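Local coordinates for Glyoxalase/bleomycin resistance protein/dioxygenase (Vibrio splendidus, PDB 2RK9) that is of undetermined specific function but belongs to the glyoxalase/bleomycin resistance protein/dioxygenase superfamily, whose members include metal-dependent enzymes and drug-binding proteins, at residues L27-F40 with L43-G54. The protein carries 1 engineered substitution. Numbering follows the deposited sequence.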
ATOM      1  N   LEU B  27       8.698  15.289   1.503  1.00  9.14           N
ATOM      2  CA  LEU B  27       8.462  14.542   0.269  1.00  8.02           C
ATOM      3  C   LEU B  27       7.786  15.308  -0.865  1.00  8.92           C
ATOM      4  O   LEU B  27       7.767  14.848  -2.005  1.00  8.78           O
ATOM      5  CB  LEU B  27       7.670  13.269   0.587  1.00  8.94           C
ATOM      6  CG  LEU B  27       8.328  12.316   1.594  1.00  8.92           C
ATOM      7  CD1 LEU B  27       7.462  11.077   1.774  1.00  8.98           C
ATOM      8  CD2 LEU B  27       9.714  11.919   1.098  1.00 10.16           C
ATOM      9  N   GLY B  28       7.221  16.467  -0.555  1.00  8.47           N
ATOM     10  CA  GLY B  28       6.583  17.264  -1.587  1.00  8.66           C
ATOM     11  C   GLY B  28       5.181  16.850  -1.989  1.00  8.39           C
ATOM     12  O   GLY B  28       4.726  17.203  -3.074  1.00  9.93           O
ATOM     13  N   PHE B  29       4.492  16.094  -1.140  1.00  8.40           N
ATOM     14  CA  PHE B  29       3.129  15.693  -1.460  1.00  7.87           C
ATOM     15  C   PHE B  29       2.232  16.916  -1.356  1.00  7.80           C
ATOM     16  O   PHE B  29       2.615  17.924  -0.763  1.00  9.03           O
ATOM     17  CB  PHE B  29       2.618  14.628  -0.483  1.00  8.19           C
ATOM     18  CG  PHE B  29       3.114  13.244  -0.769  1.00  8.14           C
ATOM     19  CD1 PHE B  29       4.475  12.967  -0.801  1.00  9.61           C
ATOM     20  CD2 PHE B  29       2.214  12.208  -0.986  1.00  8.39           C
ATOM     21  CE1 PHE B  29       4.933  11.673  -1.047  1.00 10.00           C
ATOM     22  CE2 PHE B  29       2.656  10.915  -1.232  1.00  8.66           C
ATOM     23  CZ  PHE B  29       4.018  10.645  -1.262  1.00  9.47           C
ATOM     24  N   GLU B  30       1.045  16.816  -1.944  1.00  7.52           N
ATOM     25  CA  GLU B  30       0.060  17.894  -1.909  1.00 11.45           C
ATOM     26  C   GLU B  30      -1.193  17.365  -1.221  1.00 11.14           C
ATOM     27  O   GLU B  30      -1.624  16.246  -1.490  1.00 11.84           O
ATOM     28  CB  GLU B  30      -0.310  18.332  -3.325  1.00 14.10           C
ATOM     29  CG  GLU B  30       0.871  18.566  -4.244  1.00 22.18           C
ATOM     30  CD  GLU B  30       0.458  19.078  -5.617  1.00 24.92           C
ATOM     31  OE1 GLU B  30      -0.266  18.360  -6.356  1.00 26.80           O
ATOM     32  OE2 GLU B  30       0.866  20.208  -5.956  1.00 28.45           O
ATOM     33  N   VAL B  31      -1.767  18.164  -0.329  1.00 10.78           N
ATOM     34  CA  VAL B  31      -2.991  17.761   0.349  1.00 10.27           C
ATOM     35  C   VAL B  31      -4.099  17.996  -0.675  1.00 10.76           C
ATOM     36  O   VAL B  31      -4.231  19.104  -1.184  1.00 12.12           O
ATOM     37  CB  VAL B  31      -3.285  18.636   1.592  1.00 10.90           C
ATOM     38  CG1 VAL B  31      -4.533  18.143   2.296  1.00 12.33           C
ATOM     39  CG2 VAL B  31      -2.113  18.607   2.536  1.00 11.83           C
ATOM     40  N   LYS B  32      -4.864  16.958  -0.996  1.00 10.85           N
ATOM     41  CA  LYS B  32      -5.957  17.105  -1.943  1.00 12.36           C
ATOM     42  C   LYS B  32      -7.190  17.548  -1.157  1.00 12.24           C
ATOM     43  O   LYS B  32      -7.924  18.438  -1.582  1.00 12.81           O
ATOM     44  CB  LYS B  32      -6.233  15.791  -2.676  1.00 14.83           C
ATOM     45  CG  LYS B  32      -7.460  15.861  -3.555  1.00 18.89           C
ATOM     46  CD  LYS B  32      -7.615  14.639  -4.435  1.00 22.94           C
ATOM     47  CE  LYS B  32      -7.063  14.886  -5.828  1.00 24.64           C
ATOM     48  NZ  LYS B  32      -7.148  13.652  -6.654  1.00 25.27           N
ATOM     49  N   TYR B  33      -7.411  16.931  -0.002  1.00 10.61           N
ATOM     50  CA  TYR B  33      -8.529  17.314   0.855  1.00 11.08           C
ATOM     51  C   TYR B  33      -8.361  16.696   2.232  1.00 11.72           C
ATOM     52  O   TYR B  33      -7.525  15.807   2.418  1.00 10.08           O
ATOM     53  CB  TYR B  33      -9.884  16.932   0.224  1.00 10.91           C
ATOM     54  CG  TYR B  33     -10.137  15.454   0.025  1.00 11.50           C
ATOM     55  CD1 TYR B  33     -10.823  14.709   0.984  1.00 12.38           C
ATOM     56  CD2 TYR B  33      -9.719  14.800  -1.140  1.00 12.53           C
ATOM     57  CE1 TYR B  33     -11.092  13.351   0.790  1.00 12.99           C
ATOM     58  CE2 TYR B  33      -9.983  13.444  -1.335  1.00 13.42           C
ATOM     59  CZ  TYR B  33     -10.670  12.730  -0.368  1.00 12.93           C
ATOM     60  OH  TYR B  33     -10.936  11.392  -0.554  1.00 16.37           O
ATOM     61  N   GLU B  34      -9.138  17.181   3.200  1.00 11.81           N
ATOM     62  CA  GLU B  34      -9.048  16.678   4.571  1.00 12.28           C
ATOM     63  C   GLU B  34     -10.407  16.560   5.248  1.00 12.76           C
ATOM     64  O   GLU B  34     -11.446  16.942   4.704  1.00 10.14           O
ATOM     65  CB  GLU B  34      -8.223  17.620   5.460  1.00 15.64           C
ATOM     66  CG  GLU B  34      -6.990  18.269   4.881  1.00 20.48           C
ATOM     67  CD  GLU B  34      -6.446  19.340   5.826  1.00 21.54           C
ATOM     68  OE1 GLU B  34      -5.692  20.219   5.371  1.00 24.94           O
ATOM     69  OE2 GLU B  34      -6.774  19.299   7.032  1.00 23.63           O
ATOM     70  N   ARG B  35     -10.358  16.017   6.459  1.00 11.27           N
ATOM     71  CA  ARG B  35     -11.515  15.884   7.340  1.00 11.31           C
ATOM     72  C   ARG B  35     -10.877  16.088   8.713  1.00 11.15           C
ATOM     73  O   ARG B  35     -10.627  15.127   9.442  1.00 11.55           O
ATOM     74  CB  ARG B  35     -12.158  14.498   7.249  1.00 11.40           C
ATOM     75  CG  ARG B  35     -12.969  14.262   5.977  1.00 12.85           C
ATOM     76  CD  ARG B  35     -13.938  13.097   6.153  1.00 14.07           C
ATOM     77  NE  ARG B  35     -13.287  11.796   6.206  1.00 15.28           N
ATOM     78  CZ  ARG B  35     -12.885  11.116   5.136  1.00 15.45           C
ATOM     79  NH1 ARG B  35     -13.063  11.620   3.920  1.00 15.16           N
ATOM     80  NH2 ARG B  35     -12.327   9.919   5.280  1.00 15.18           N
ATOM     81  N   PRO B  36     -10.585  17.356   9.065  1.00 11.34           N
ATOM     82  CA  PRO B  36      -9.960  17.766  10.327  1.00 11.57           C
ATOM     83  C   PRO B  36     -10.469  17.104  11.607  1.00 12.73           C
ATOM     84  O   PRO B  36      -9.668  16.559  12.372  1.00 12.00           O
ATOM     85  CB  PRO B  36     -10.154  19.281  10.330  1.00 13.68           C
ATOM     86  CG  PRO B  36     -10.064  19.619   8.889  1.00 12.03           C
ATOM     87  CD  PRO B  36     -10.913  18.543   8.250  1.00 10.23           C
ATOM     88  N   ASP B  37     -11.778  17.131  11.849  1.00 13.78           N
ATOM     89  CA  ASP B  37     -12.303  16.522  13.076  1.00 15.06           C
ATOM     90  C   ASP B  37     -12.102  15.006  13.149  1.00 15.09           C
ATOM     91  O   ASP B  37     -12.400  14.381  14.168  1.00 14.58           O
ATOM     92  CB  ASP B  37     -13.792  16.883  13.301  1.00 17.75           C
ATOM     93  CG  ASP B  37     -14.694  16.499  12.132  1.00 21.06           C
ATOM     94  OD1 ASP B  37     -14.329  15.589  11.355  1.00 23.74           O
ATOM     95  OD2 ASP B  37     -15.788  17.102  11.993  1.00 22.01           O
ATOM     96  N   GLU B  38     -11.578  14.425  12.076  1.00 14.74           N
ATOM     97  CA  GLU B  38     -11.328  12.989  12.033  1.00 14.34           C
ATOM     98  C   GLU B  38      -9.833  12.737  11.925  1.00 11.74           C
ATOM     99  O   GLU B  38      -9.398  11.594  11.900  1.00 11.93           O
ATOM    100  CB  GLU B  38     -12.025  12.361  10.822  1.00 16.61           C
ATOM    101  CG  GLU B  38     -13.496  11.994  11.021  1.00 19.24           C
ATOM    102  CD  GLU B  38     -14.200  11.600   9.723  1.00 21.95           C
ATOM    103  OE1 GLU B  38     -13.598  10.895   8.895  1.00 21.91           O
ATOM    104  OE2 GLU B  38     -15.376  11.972   9.530  1.00 23.81           O
ATOM    105  N   GLU B  39      -9.051  13.812  11.875  1.00 11.02           N
ATOM    106  CA  GLU B  39      -7.602  13.690  11.730  1.00 10.01           C
ATOM    107  C   GLU B  39      -7.289  12.907  10.460  1.00  9.81           C
ATOM    108  O   GLU B  39      -6.361  12.098  10.424  1.00  8.71           O
ATOM    109  CB  GLU B  39      -6.994  12.984  12.947  1.00 12.54           C
ATOM    110  CG  GLU B  39      -7.011  13.814  14.227  1.00 15.05           C
ATOM    111  CD  GLU B  39      -6.418  13.069  15.406  1.00 19.95           C
ATOM    112  OE1 GLU B  39      -5.239  12.667  15.324  1.00 18.08           O
ATOM    113  OE2 GLU B  39      -7.136  12.877  16.420  1.00 25.03           O
ATOM    114  N   PHE B  40      -8.076  13.163   9.421  1.00  8.83           N
ATOM    115  CA  PHE B  40      -7.917  12.490   8.139  1.00  7.79           C
ATOM    116  C   PHE B  40      -7.366  13.446   7.084  1.00  8.43           C
ATOM    117  O   PHE B  40      -7.812  14.588   6.972  1.00  9.51           O
ATOM    118  CB  PHE B  40      -9.266  11.952   7.674  1.00  8.95           C
ATOM    119  CG  PHE B  40      -9.243  11.330   6.306  1.00  7.66           C
ATOM    120  CD1 PHE B  40      -8.838  10.012   6.134  1.00  8.25           C
ATOM    121  CD2 PHE B  40      -9.634  12.062   5.189  1.00  8.58           C
ATOM    122  CE1 PHE B  40      -8.832   9.434   4.871  1.00  8.97           C
ATOM    123  CE2 PHE B  40      -9.630  11.491   3.921  1.00  9.53           C
ATOM    124  CZ  PHE B  40      -9.227  10.176   3.761  1.00 10.07           C
ATOM    125  N   LEU B  43      -3.608  12.754   0.534  1.00  7.63           N
ATOM    126  CA  LEU B  43      -2.529  13.377  -0.225  1.00  8.33           C
ATOM    127  C   LEU B  43      -2.221  12.684  -1.546  1.00  8.62           C
ATOM    128  O   LEU B  43      -2.691  11.580  -1.820  1.00  8.07           O
ATOM    129  CB  LEU B  43      -1.254  13.446   0.619  1.00  9.81           C
ATOM    130  CG  LEU B  43      -1.410  14.122   1.985  1.00 10.23           C
ATOM    131  CD1 LEU B  43      -1.823  13.086   3.008  1.00 11.74           C
ATOM    132  CD2 LEU B  43      -0.098  14.772   2.401  1.00 12.16           C
ATOM    133  N   THR B  44      -1.429  13.358  -2.367  1.00  8.43           N
ATOM    134  CA  THR B  44      -1.042  12.819  -3.661  1.00  8.02           C
ATOM    135  C   THR B  44       0.313  13.387  -4.054  1.00  7.30           C
ATOM    136  O   THR B  44       0.686  14.488  -3.645  1.00  7.74           O
ATOM    137  CB  THR B  44      -2.075  13.185  -4.758  1.00  9.85           C
ATOM    138  OG1 THR B  44      -1.746  12.516  -5.986  1.00 11.70           O
ATOM    139  CG2 THR B  44      -2.082  14.679  -4.994  1.00 11.60           C
ATOM    140  N   LEU B  45       1.049  12.602  -4.826  1.00  8.86           N
ATOM    141  CA  LEU B  45       2.347  13.005  -5.338  1.00 10.44           C
ATOM    142  C   LEU B  45       2.251  12.668  -6.815  1.00  9.82           C
ATOM    143  O   LEU B  45       2.405  11.514  -7.207  1.00  9.62           O
ATOM    144  CB  LEU B  45       3.487  12.208  -4.692  1.00 11.16           C
ATOM    145  CG  LEU B  45       4.902  12.675  -5.074  1.00 13.46           C
ATOM    146  CD1 LEU B  45       5.238  13.944  -4.307  1.00 14.71           C
ATOM    147  CD2 LEU B  45       5.930  11.627  -4.720  1.00 12.88           C
ATOM    148  N   ASP B  46       1.949  13.681  -7.621  1.00 10.46           N
ATOM    149  CA  ASP B  46       1.810  13.508  -9.057  1.00 10.94           C
ATOM    150  C   ASP B  46       0.830  12.415  -9.481  1.00 11.57           C
ATOM    151  O   ASP B  46       1.086  11.663 -10.420  1.00 11.36           O
ATOM    152  CB  ASP B  46       3.179  13.255  -9.688  1.00 13.91           C
ATOM    153  CG  ASP B  46       4.124  14.421  -9.493  1.00 14.50           C
ATOM    154  OD1 ASP B  46       3.697  15.571  -9.718  1.00 18.02           O
ATOM    155  OD2 ASP B  46       5.287  14.196  -9.114  1.00 16.83           O
ATOM    156  N   GLY B  47      -0.301  12.323  -8.790  1.00 11.23           N
ATOM    157  CA  GLY B  47      -1.292  11.331  -9.166  1.00 11.48           C
ATOM    158  C   GLY B  47      -1.325  10.049  -8.361  1.00 10.21           C
ATOM    159  O   GLY B  47      -2.269   9.273  -8.474  1.00 13.22           O
ATOM    160  N   VAL B  48      -0.287   9.806  -7.568  1.00  8.26           N
ATOM    161  CA  VAL B  48      -0.232   8.618  -6.729  1.00  6.86           C
ATOM    162  C   VAL B  48      -0.725   9.073  -5.358  1.00  5.94           C
ATOM    163  O   VAL B  48      -0.130   9.947  -4.739  1.00  6.44           O
ATOM    164  CB  VAL B  48       1.200   8.073  -6.638  1.00  6.10           C
ATOM    165  CG1 VAL B  48       1.184   6.706  -5.977  1.00  5.88           C
ATOM    166  CG2 VAL B  48       1.799   7.971  -8.033  1.00  9.44           C
ATOM    167  N   ASP B  49      -1.817   8.473  -4.895  1.00  7.32           N
ATOM    168  CA  ASP B  49      -2.427   8.877  -3.633  1.00  7.54           C
ATOM    169  C   ASP B  49      -2.122   8.044  -2.383  1.00  6.59           C
ATOM    170  O   ASP B  49      -1.819   6.853  -2.463  1.00  6.94           O
ATOM    171  CB  ASP B  49      -3.951   8.945  -3.801  1.00  8.53           C
ATOM    172  CG  ASP B  49      -4.383   9.784  -4.994  1.00 10.66           C
ATOM    173  OD1 ASP B  49      -3.611  10.658  -5.445  1.00 12.37           O
ATOM    174  OD2 ASP B  49      -5.522   9.580  -5.467  1.00 12.56           O
ATOM    175  N   VAL B  50      -2.223   8.702  -1.231  1.00  6.34           N
ATOM    176  CA  VAL B  50      -2.019   8.074   0.069  1.00  6.54           C
ATOM    177  C   VAL B  50      -2.913   8.791   1.082  1.00  7.02           C
ATOM    178  O   VAL B  50      -3.149   9.997   0.972  1.00  7.01           O
ATOM    179  CB  VAL B  50      -0.541   8.188   0.559  1.00  8.49           C
ATOM    180  CG1 VAL B  50      -0.147   9.634   0.705  1.00 10.05           C
ATOM    181  CG2 VAL B  50      -0.369   7.490   1.917  1.00 10.01           C
HETATM  182  N   MSE B  51      -3.421   8.036   2.050  1.00  6.49           N
HETATM  183  CA  MSE B  51      -4.259   8.597   3.099  1.00  8.21           C
HETATM  184  C   MSE B  51      -3.576   8.493   4.460  1.00  6.88           C
HETATM  185  O   MSE B  51      -2.998   7.461   4.800  1.00  6.93           O
HETATM  186  CB  MSE B  51      -5.598   7.867   3.176  1.00 10.21           C
HETATM  187  CG  MSE B  51      -6.507   8.108   2.007  1.00 12.99           C
HETATM  188 SE   MSE B  51      -8.099   7.040   2.189  1.00 18.75          SE
HETATM  189  CE  MSE B  51      -7.519   5.505   1.156  1.00 14.65           C
ATOM    190  N   LEU B  52      -3.645   9.575   5.228  1.00  5.89           N
ATOM    191  CA  LEU B  52      -3.072   9.593   6.569  1.00  7.32           C
ATOM    192  C   LEU B  52      -4.227   9.725   7.558  1.00  8.14           C
ATOM    193  O   LEU B  52      -5.147  10.514   7.352  1.00  7.41           O
ATOM    194  CB  LEU B  52      -2.110  10.772   6.746  1.00  7.49           C
ATOM    195  CG  LEU B  52      -0.912  10.832   5.798  1.00  8.03           C
ATOM    196  CD1 LEU B  52      -0.048  12.041   6.162  1.00  9.42           C
ATOM    197  CD2 LEU B  52      -0.099   9.536   5.874  1.00  8.61           C
ATOM    198  N   GLU B  53      -4.179   8.940   8.624  1.00  8.06           N
ATOM    199  CA  GLU B  53      -5.225   8.992   9.634  1.00 10.43           C
ATOM    200  C   GLU B  53      -4.617   8.971  11.029  1.00 10.36           C
ATOM    201  O   GLU B  53      -3.905   8.036  11.386  1.00  8.64           O
ATOM    202  CB  GLU B  53      -6.177   7.810   9.464  1.00 14.31           C
ATOM    203  CG  GLU B  53      -7.319   7.852  10.436  1.00 19.30           C
ATOM    204  CD  GLU B  53      -8.668   7.853   9.745  1.00 23.93           C
ATOM    205  OE1 GLU B  53      -9.118   6.763   9.343  1.00 28.08           O
ATOM    206  OE2 GLU B  53      -9.266   8.941   9.592  1.00 23.36           O
ATOM    207  N   GLY B  54      -4.900  10.013  11.810  1.00 10.35           N
ATOM    208  CA  GLY B  54      -4.369  10.093  13.160  1.00 11.75           C
ATOM    209  C   GLY B  54      -5.207   9.313  14.160  1.00 15.14           C
ATOM    210  O   GLY B  54      -4.914   9.329  15.360  1.00 18.57           O
TER
HETATM  211  O   HOH W   1       1.437  16.260  -6.577  1.00 19.08           O
HETATM  212  O   HOH W   2      -5.006  12.076  -7.526  1.00 25.32           O
HETATM  213  O   HOH W   3      -7.588  10.838  -6.548  1.00 32.09           O
HETATM  214  O   HOH W   4     -11.709   8.997   8.412  1.00 27.15           O
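F29 lays its ring against L45, whose CB stands almost over the ring centre, 3.7 Å from the centroid and 7° off the normal, a CH-pi contact. V50 CG1 comes to 3.6 Å from F29 CE2, while L43 CB lies near the ring plane at the edge. E30 and T44 form a hydrogen-bonded antiparallel pair: E30 N gives a straight bond to T44 O (2.9 Å, 167°), and T44 N returns one to E30 O.

At the other end, the selenium of M51, a selenomethionine, sits at the edge of the F40 ring, SE 3.7 Å from F40 CE1, a Met-aromatic contact. A chi1 of 175°, CG anti to the backbone N, sets the F40 ring against the R35 guanidinium, R35 NH2 over its centre. R35 is salt-bridged to E38, and one water joins E38 OE1 to E53 OE2. G54 N hydrogen-bonds to E39 O (2.9 Å).

K32 reaches D49 through two waters, and T44 OG1 donates to D49 OD1 (2.7 Å). W79 of the second subunit packs on F29 and L45. Strands 30-35, 40-45 and 48-53 form an antiparallel meander, with a G1 bulge at E39-F40, completing the N-terminal beta-alpha-beta-beta-beta module characteristic of the vicinal oxygen chelate fold.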